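Local coordinates for transcriptional regulator (Enterococcus faecalis, PDB 3QFI), which belongs to the LytR-CpsA-Psr family, with an alpha/beta fold in which helices surround a central mixed sheet, at residues A[54-59]-A[260-265]; A[258-261]-A[267-270]; A[98-103]-A[269-274]. One frame throughout, in Å; residues are numbered along the deposited sequence.

Contact 1 (A[54-59]-A[260-265])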
loop_
_atom_site.group_PDB
_atom_site.type_symbol
_atom_site.label_atom_id
_atom_site.label_comp_id
_atom_site.label_asym_id
_atom_site.label_seq_id
_atom_site.Cartn_x
_atom_site.Cartn_y
_atom_site.Cartn_z
ATOM N N GLU A 54 14.564 12.493 6.735
ATOM C CA GLU A 54 14.562 13.169 5.450
ATOM C C GLU A 54 13.200 13.798 5.226
ATOM O O GLU A 54 12.847 14.166 4.110
ATOM C CB GLU A 54 14.883 12.176 4.338
ATOM C CG GLU A 54 15.282 12.820 3.035
ATOM C CD GLU A 54 15.662 11.792 2.002
ATOM O OE1 GLU A 54 14.799 10.956 1.646
ATOM O OE2 GLU A 54 16.826 11.815 1.546
ATOM N N ASN A 55 12.448 13.911 6.315
ATOM C CA ASN A 55 11.125 14.501 6.301
ATOM C C ASN A 55 10.298 14.037 5.115
ATOM O O ASN A 55 9.872 14.859 4.306
ATOM C CB ASN A 55 11.247 16.024 6.272
ATOM C CG ASN A 55 12.076 16.558 7.418
ATOM O OD1 ASN A 55 11.755 16.347 8.588
ATOM N ND2 ASN A 55 13.159 17.247 7.088
ATOM N N LYS A 56 10.051 12.731 5.012
ATOM C CA LYS A 56 9.275 12.203 3.887
ATOM C C LYS A 56 8.734 10.778 4.119
ATOM O O LYS A 56 9.251 10.026 4.951
ATOM C CB LYS A 56 10.146 12.244 2.619
ATOM C CG LYS A 56 9.426 11.880 1.320
ATOM C CD LYS A 56 10.173 12.364 0.054
ATOM C CE LYS A 56 11.317 11.447 -0.365
ATOM N NZ LYS A 56 12.330 11.272 0.707
ATOM N N SER A 57 7.674 10.437 3.385
ATOM C CA SER A 57 7.054 9.115 3.441
ATOM C C SER A 57 6.823 8.674 2.012
ATOM O O SER A 57 6.379 9.461 1.179
ATOM C CB SER A 57 5.712 9.125 4.184
ATOM O OG SER A 57 5.895 9.212 5.584
ATOM N N THR A 58 7.114 7.408 1.746
ATOM C CA THR A 58 6.987 6.852 0.414
ATOM C C THR A 58 5.954 5.734 0.396
ATOM O O THR A 58 6.108 4.710 1.076
ATOM C CB THR A 58 8.339 6.295 -0.035
ATOM O OG1 THR A 58 9.376 7.205 0.351
ATOM C CG2 THR A 58 8.377 6.103 -1.529
ATOM N N MET A 59 4.895 5.954 -0.379
ATOM C CA MET A 59 3.808 4.997 -0.541
ATOM C C MET A 59 4.196 4.086 -1.688
ATOM O O MET A 59 4.920 4.485 -2.599
ATOM C CB MET A 59 2.500 5.715 -0.873
ATOM C CG MET A 59 1.999 6.652 0.219
ATOM S SD MET A 59 0.481 7.524 -0.288
ATOM C CE MET A 59 -0.683 6.909 0.917
ATOM N N ARG A 260 14.941 0.578 0.895
ATOM C CA ARG A 260 15.931 0.220 1.888
ATOM C C ARG A 260 16.633 1.475 2.449
ATOM O O ARG A 260 16.879 1.552 3.654
ATOM C CB ARG A 260 16.965 -0.736 1.292
ATOM C CG ARG A 260 16.472 -2.149 1.051
ATOM C CD ARG A 260 17.609 -3.022 0.528
ATOM N NE ARG A 260 18.556 -3.348 1.584
ATOM C CZ ARG A 260 18.250 -4.127 2.613
ATOM N NH1 ARG A 260 17.032 -4.658 2.700
ATOM N NH2 ARG A 260 19.147 -4.355 3.570
ATOM N N LYS A 261 16.954 2.458 1.607
ATOM C CA LYS A 261 17.621 3.654 2.135
ATOM C C LYS A 261 16.658 4.514 2.965
ATOM O O LYS A 261 17.063 5.166 3.931
ATOM C CB LYS A 261 18.265 4.484 1.009
ATOM C CG LYS A 261 19.513 3.841 0.390
ATOM C CD LYS A 261 20.173 4.757 -0.640
ATOM C CE LYS A 261 21.427 4.130 -1.276
ATOM N NZ LYS A 261 22.166 5.100 -2.162
ATOM N N GLN A 262 15.388 4.515 2.580
ATOM C CA GLN A 262 14.360 5.239 3.314
ATOM C C GLN A 262 14.357 4.743 4.766
ATOM O O GLN A 262 14.029 5.487 5.689
ATOM C CB GLN A 262 12.976 4.975 2.701
ATOM C CG GLN A 262 12.661 5.811 1.481
ATOM C CD GLN A 262 12.900 7.280 1.746
ATOM O OE1 GLN A 262 13.968 7.816 1.440
ATOM N NE2 GLN A 262 11.914 7.937 2.351
ATOM N N LEU A 263 14.727 3.479 4.953
ATOM C CA LEU A 263 14.749 2.862 6.269
ATOM C C LEU A 263 16.130 2.822 6.902
ATOM O O LEU A 263 16.397 1.992 7.773
ATOM C CB LEU A 263 14.182 1.444 6.177
ATOM C CG LEU A 263 12.737 1.349 5.675
ATOM C CD1 LEU A 263 12.400 -0.106 5.417
ATOM C CD2 LEU A 263 11.765 1.954 6.705
ATOM N N GLY A 264 17.003 3.722 6.465
ATOM C CA GLY A 264 18.344 3.775 7.010
ATOM C C GLY A 264 19.113 2.492 6.780
ATOM O O GLY A 264 20.019 2.161 7.546
ATOM N N LEU A 265 18.748 1.756 5.734
ATOM C CA LEU A 265 19.433 0.504 5.419
ATOM C C LEU A 265 20.381 0.726 4.259
ATOM O O LEU A 265 20.266 1.711 3.527
ATOM C CB LEU A 265 18.431 -0.592 5.055
ATOM C CG LEU A 265 17.468 -0.972 6.179
ATOM C CD1 LEU A 265 16.436 -1.956 5.651
ATOM C CD2 LEU A 265 18.249 -1.585 7.344
#
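T58, on strand 56-62, and Q262, at the C-terminal end of helix 249-262, make the nearest backbone approach of the two segments, their CA atoms 8.1 Å apart. Q262 bridges this gap with its side chain. CG stands beside the backbone N (chi1 -81°), and a second bend at chi2 turns the amide toward the strand. T58 points OG1 at the flank of this chain, 3.7 Å from Q262 CG, and the two side chains cross at about a right angle. The helix ends here in a Schellman motif: G264, with positive phi, is the C-prime residue, L265 N bonds to R260 O at 2.8 Å and G264 N to K261 O at 2.9 Å. On the strand side, N55 and K56 form a G1 beta bulge against strand 44-51, where the chain turns into strand 56-62. E54, just before the bulge, and K56, within it, form a salt bridge, K56 NZ to E54 OE1 at 2.7 Å, for which the lysine chain bends at chi3 and chi4. The ion pair borders the Q262 amide: E54 OE1 lies 4.1 Å from Q262 CD, and the carboxylate and amide planes are 25° apart. T49 of strand 44-51 also touches Q262.

Contact 2 (A[258-261]-A[267-270])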
loop_
_atom_site.group_PDB
_atom_site.type_symbol
_atom_site.label_atom_id
_atom_site.label_comp_id
_atom_site.label_asym_id
_atom_site.label_seq_id
_atom_site.Cartn_x
_atom_site.Cartn_y
_atom_site.Cartn_z
ATOM N N THR A 258 15.988 1.895 -3.021
ATOM C CA THR A 258 15.360 3.141 -2.601
ATOM C C THR A 258 14.675 2.976 -1.245
ATOM O O THR A 258 14.973 3.697 -0.297
ATOM C CB THR A 258 14.293 3.587 -3.584
ATOM O OG1 THR A 258 14.892 3.800 -4.864
ATOM C CG2 THR A 258 13.636 4.867 -3.101
ATOM N N LEU A 259 13.742 2.034 -1.166
ATOM C CA LEU A 259 13.029 1.808 0.069
ATOM C C LEU A 259 14.009 1.481 1.175
ATOM O O LEU A 259 13.937 2.058 2.264
ATOM C CB LEU A 259 12.010 0.690 -0.108
ATOM C CG LEU A 259 11.006 1.056 -1.199
ATOM C CD1 LEU A 259 9.903 0.014 -1.253
ATOM C CD2 LEU A 259 10.420 2.442 -0.924
ATOM N N ARG A 260 14.941 0.578 0.895
ATOM C CA ARG A 260 15.931 0.220 1.888
ATOM C C ARG A 260 16.633 1.475 2.449
ATOM O O ARG A 260 16.879 1.552 3.654
ATOM C CB ARG A 260 16.965 -0.736 1.292
ATOM C CG ARG A 260 16.472 -2.149 1.051
ATOM C CD ARG A 260 17.609 -3.022 0.528
ATOM N NE ARG A 260 18.556 -3.348 1.584
ATOM C CZ ARG A 260 18.250 -4.127 2.613
ATOM N NH1 ARG A 260 17.032 -4.658 2.700
ATOM N NH2 ARG A 260 19.147 -4.355 3.570
ATOM N N LYS A 261 16.954 2.458 1.607
ATOM C CA LYS A 261 17.621 3.654 2.135
ATOM C C LYS A 261 16.658 4.514 2.965
ATOM O O LYS A 261 17.063 5.166 3.931
ATOM C CB LYS A 261 18.265 4.484 1.009
ATOM C CG LYS A 261 19.513 3.841 0.390
ATOM C CD LYS A 261 20.173 4.757 -0.640
ATOM C CE LYS A 261 21.427 4.130 -1.276
ATOM N NZ LYS A 261 22.166 5.100 -2.162
ATOM N N GLU A 267 22.603 -0.689 0.712
ATOM C CA GLU A 267 22.321 -1.395 -0.520
ATOM C C GLU A 267 22.546 -2.900 -0.335
ATOM O O GLU A 267 23.475 -3.320 0.347
ATOM C CB GLU A 267 23.222 -0.865 -1.627
ATOM C CG GLU A 267 22.770 -1.281 -2.995
ATOM C CD GLU A 267 23.722 -0.851 -4.087
ATOM O OE1 GLU A 267 23.941 0.372 -4.238
ATOM O OE2 GLU A 267 24.255 -1.741 -4.788
ATOM N N HIS A 268 21.683 -3.710 -0.937
ATOM C CA HIS A 268 21.799 -5.160 -0.831
ATOM C C HIS A 268 22.072 -5.773 -2.197
ATOM O O HIS A 268 21.236 -6.496 -2.729
ATOM C CB HIS A 268 20.514 -5.757 -0.271
ATOM C CG HIS A 268 20.680 -7.149 0.236
ATOM N ND1 HIS A 268 19.623 -7.913 0.680
ATOM C CD2 HIS A 268 21.791 -7.899 0.424
ATOM C CE1 HIS A 268 20.077 -9.071 1.124
ATOM N NE2 HIS A 268 21.389 -9.088 0.981
ATOM N N ALA A 269 23.246 -5.478 -2.751
ATOM C CA ALA A 269 23.658 -5.960 -4.068
ATOM C C ALA A 269 23.338 -7.421 -4.350
ATOM O O ALA A 269 23.155 -7.821 -5.498
ATOM C CB ALA A 269 25.143 -5.719 -4.256
ATOM N N SER A 270 23.291 -8.216 -3.296
ATOM C CA SER A 270 22.989 -9.632 -3.426
ATOM C C SER A 270 21.557 -9.822 -3.919
ATOM O O SER A 270 21.230 -10.834 -4.541
ATOM C CB SER A 270 23.181 -10.319 -2.069
ATOM O OG SER A 270 22.848 -11.684 -2.133
#
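R260, near the end of helix 249-262, meets H268 in the short loop that leads on to helix 269-280, a short connection between two consecutive helices, at the protein surface. The backbones come nearest at R260 and E267, whose CA atoms are 7.0 Å apart. R260 directs its side chain at the returning chain, and a bend at chi3 (74°) lays the guanidinium beneath the CB of H268. That CB sits over one face, with H268 CB 3.6 Å from R260 NE and 4.0 Å from R260 CZ. The opposite face carries L265 CD1, which leaves the flat group between two aliphatic carbons. Its N-H groups bond to backbone carbonyls: NE to K266 O within the loop and NH1 to D100 O, so the rotation of the guanidinium is fixed from two directions.

K261, next along the helix, extends toward solvent alongside E267. Its NZ remains 5.5 Å from E267 OE1, too far for a salt bridge, and E267 OE2 instead hydrogen-bonds to Y253 OH, about two turns back along helix 249-262. The imidazole of H268 swings away from R260, its plane 42° from that of the guanidinium. Holding CG anti to the backbone N (chi1 -163°) leads the ring past the arginine, where ND1 makes a hydrogen bond to D100 OD2.

Contact 3 (A[98-103]-A[269-274])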
loop_
_atom_site.group_PDB
_atom_site.type_symbol
_atom_site.label_atom_id
_atom_site.label_comp_id
_atom_site.label_asym_id
_atom_site.label_seq_id
_atom_site.Cartn_x
_atom_site.Cartn_y
_atom_site.Cartn_z
ATOM N N LEU A 98 9.652 -9.539 -1.430
ATOM C CA LEU A 98 9.506 -8.818 -2.687
ATOM C C LEU A 98 10.243 -7.481 -2.663
ATOM O O LEU A 98 10.996 -7.171 -3.569
ATOM C CB LEU A 98 8.016 -8.578 -2.992
ATOM C CG LEU A 98 7.669 -7.729 -4.229
ATOM C CD1 LEU A 98 8.305 -8.336 -5.469
ATOM C CD2 LEU A 98 6.167 -7.663 -4.400
ATOM N N LEU A 99 10.034 -6.701 -1.614
ATOM C CA LEU A 99 10.665 -5.396 -1.504
ATOM C C LEU A 99 12.015 -5.452 -0.807
ATOM O O LEU A 99 12.695 -4.442 -0.662
ATOM C CB LEU A 99 9.746 -4.444 -0.743
ATOM C CG LEU A 99 8.330 -4.386 -1.303
ATOM C CD1 LEU A 99 7.481 -3.491 -0.415
ATOM C CD2 LEU A 99 8.354 -3.875 -2.742
ATOM N N ASP A 100 12.395 -6.641 -0.373
ATOM C CA ASP A 100 13.646 -6.836 0.332
ATOM C C ASP A 100 13.794 -5.830 1.457
ATOM O O ASP A 100 14.855 -5.227 1.627
ATOM C CB ASP A 100 14.852 -6.728 -0.602
ATOM C CG ASP A 100 16.150 -7.140 0.088
ATOM O OD1 ASP A 100 16.170 -8.219 0.720
ATOM O OD2 ASP A 100 17.142 -6.390 0.000
ATOM N N ILE A 101 12.720 -5.643 2.215
ATOM C CA ILE A 101 12.744 -4.731 3.346
ATOM C C ILE A 101 11.976 -5.308 4.508
ATOM O O ILE A 101 11.210 -6.243 4.365
ATOM C CB ILE A 101 12.108 -3.332 3.036
ATOM C CG1 ILE A 101 10.658 -3.495 2.578
ATOM C CG2 ILE A 101 12.929 -2.594 1.986
ATOM C CD1 ILE A 101 9.893 -2.184 2.580
ATOM N N PRO A 102 12.205 -4.773 5.702
ATOM C CA PRO A 102 11.444 -5.326 6.821
ATOM C C PRO A 102 10.115 -4.557 6.927
ATOM O O PRO A 102 10.062 -3.351 6.665
ATOM C CB PRO A 102 12.365 -5.083 8.017
ATOM C CG PRO A 102 13.004 -3.768 7.662
ATOM C CD PRO A 102 13.331 -3.950 6.180
ATOM N N ILE A 103 9.048 -5.278 7.254
ATOM C CA ILE A 103 7.733 -4.688 7.431
ATOM C C ILE A 103 7.550 -4.659 8.932
ATOM O O ILE A 103 7.208 -5.677 9.533
ATOM C CB ILE A 103 6.606 -5.565 6.856
ATOM C CG1 ILE A 103 6.741 -5.688 5.343
ATOM C CG2 ILE A 103 5.250 -4.952 7.219
ATOM C CD1 ILE A 103 6.632 -4.358 4.599
ATOM N N ALA A 269 23.246 -5.478 -2.751
ATOM C CA ALA A 269 23.658 -5.960 -4.068
ATOM C C ALA A 269 23.338 -7.421 -4.350
ATOM O O ALA A 269 23.155 -7.821 -5.498
ATOM C CB ALA A 269 25.143 -5.719 -4.256
ATOM N N SER A 270 23.291 -8.216 -3.296
ATOM C CA SER A 270 22.989 -9.632 -3.426
ATOM C C SER A 270 21.557 -9.822 -3.919
ATOM O O SER A 270 21.230 -10.834 -4.541
ATOM C CB SER A 270 23.181 -10.319 -2.069
ATOM O OG SER A 270 22.848 -11.684 -2.133
ATOM N N GLU A 271 20.710 -8.832 -3.672
ATOM C CA GLU A 271 19.309 -8.932 -4.075
ATOM C C GLU A 271 19.125 -8.697 -5.567
ATOM O O GLU A 271 18.131 -9.100 -6.171
ATOM C CB GLU A 271 18.452 -7.935 -3.288
ATOM C CG GLU A 271 16.983 -8.317 -3.211
ATOM C CD GLU A 271 16.750 -9.542 -2.348
ATOM O OE1 GLU A 271 17.686 -9.950 -1.628
ATOM O OE2 GLU A 271 15.629 -10.090 -2.379
ATOM N N ARG A 272 20.086 -8.022 -6.154
ATOM C CA ARG A 272 20.037 -7.757 -7.567
ATOM C C ARG A 272 20.182 -9.098 -8.311
ATOM O O ARG A 272 19.469 -9.362 -9.282
ATOM C CB ARG A 272 21.155 -6.769 -7.899
ATOM C CG ARG A 272 21.651 -6.783 -9.304
ATOM C CD ARG A 272 20.878 -5.832 -10.154
ATOM N NE ARG A 272 21.705 -5.359 -11.257
ATOM C CZ ARG A 272 22.823 -4.652 -11.103
ATOM N NH1 ARG A 272 23.253 -4.330 -9.886
ATOM N NH2 ARG A 272 23.514 -4.264 -12.173
ATOM N N GLU A 273 21.070 -9.967 -7.845
ATOM C CA GLU A 273 21.238 -11.245 -8.525
ATOM C C GLU A 273 19.961 -12.083 -8.368
ATOM O O GLU A 273 19.580 -12.834 -9.268
ATOM C CB GLU A 273 22.442 -11.995 -7.958
ATOM C CG GLU A 273 23.553 -11.081 -7.468
ATOM C CD GLU A 273 24.136 -10.207 -8.562
ATOM O OE1 GLU A 273 23.813 -10.450 -9.747
ATOM O OE2 GLU A 273 24.926 -9.286 -8.242
ATOM N N LYS A 274 19.297 -11.957 -7.224
ATOM C CA LYS A 274 18.062 -12.702 -7.004
ATOM C C LYS A 274 16.946 -12.171 -7.911
ATOM O O LYS A 274 16.269 -12.946 -8.563
ATOM C CB LYS A 274 17.671 -12.612 -5.531
ATOM C CG LYS A 274 16.293 -13.123 -5.204
ATOM C CD LYS A 274 16.092 -13.113 -3.699
ATOM C CE LYS A 274 14.636 -13.373 -3.316
ATOM N NZ LYS A 274 13.760 -12.182 -3.546
HETATM O O HOH W 1 14.475 -10.411 -0.199
#
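D100 and E271 lay their carboxylates one over the other, the planes only 8° apart, where the loop after helix 80-98 approaches the first turn of helix 269-280. This stacked pair is the close part of the contact: D100 CG lies 3.5 Å from E271 CD, and the carbons behind follow suit, with D100 CB 3.7 Å from E271 CG. E271 reaches this position by a bend at chi2 (69°), which tips its acid group over that of D100. D100 OD1 and E271 OE1 are 3.3 Å apart, but both are acceptors of like charge and no hydrogen bond joins them. The repulsion is probably eased by R260, which forms a salt bridge with D100 OD2, and by a hydrogen bond from H268 to the same oxygen, while K274 NZ makes a salt bridge to E271 OE2 at 3.0 Å, entering on the syn side and 30° out of the carboxylate plane.

The looser side is formed by the exposed K274 and a water. The water lies 2.9 Å from D100 OD1 and also near E271 OE2, a link too short to be trusted in detail. D100 itself takes positive phi as the chain leaves helix 80-98 for strand 105-109. Q256 of helix 249-262 touches both acids, so the pair sits where three helices converge: 80-98 ending, 269-280 beginning and 249-262 alongside.

How the contacts relate
Contacts 1 and 2 use the same end of helix 249-262, contact 1 joining it to the central sheet and contact 2 to the chain that leads into helix 269-280. Contact 3 then ties that last helix to the loop before strand 105-109. Contact 2 is a surface contact without direct polar bonds, whereas contacts 1 and 3 are partly buried, the first around an amide and an ion pair, the last around two stacked acids. Contacts 2 and 3 merge at D100, whose OD2 lies 3.2 Å from R260 NH1 in a salt bridge. Contacts 1 and 3 also meet through packing, with L265 CD1 3.7 Å from P102 CD.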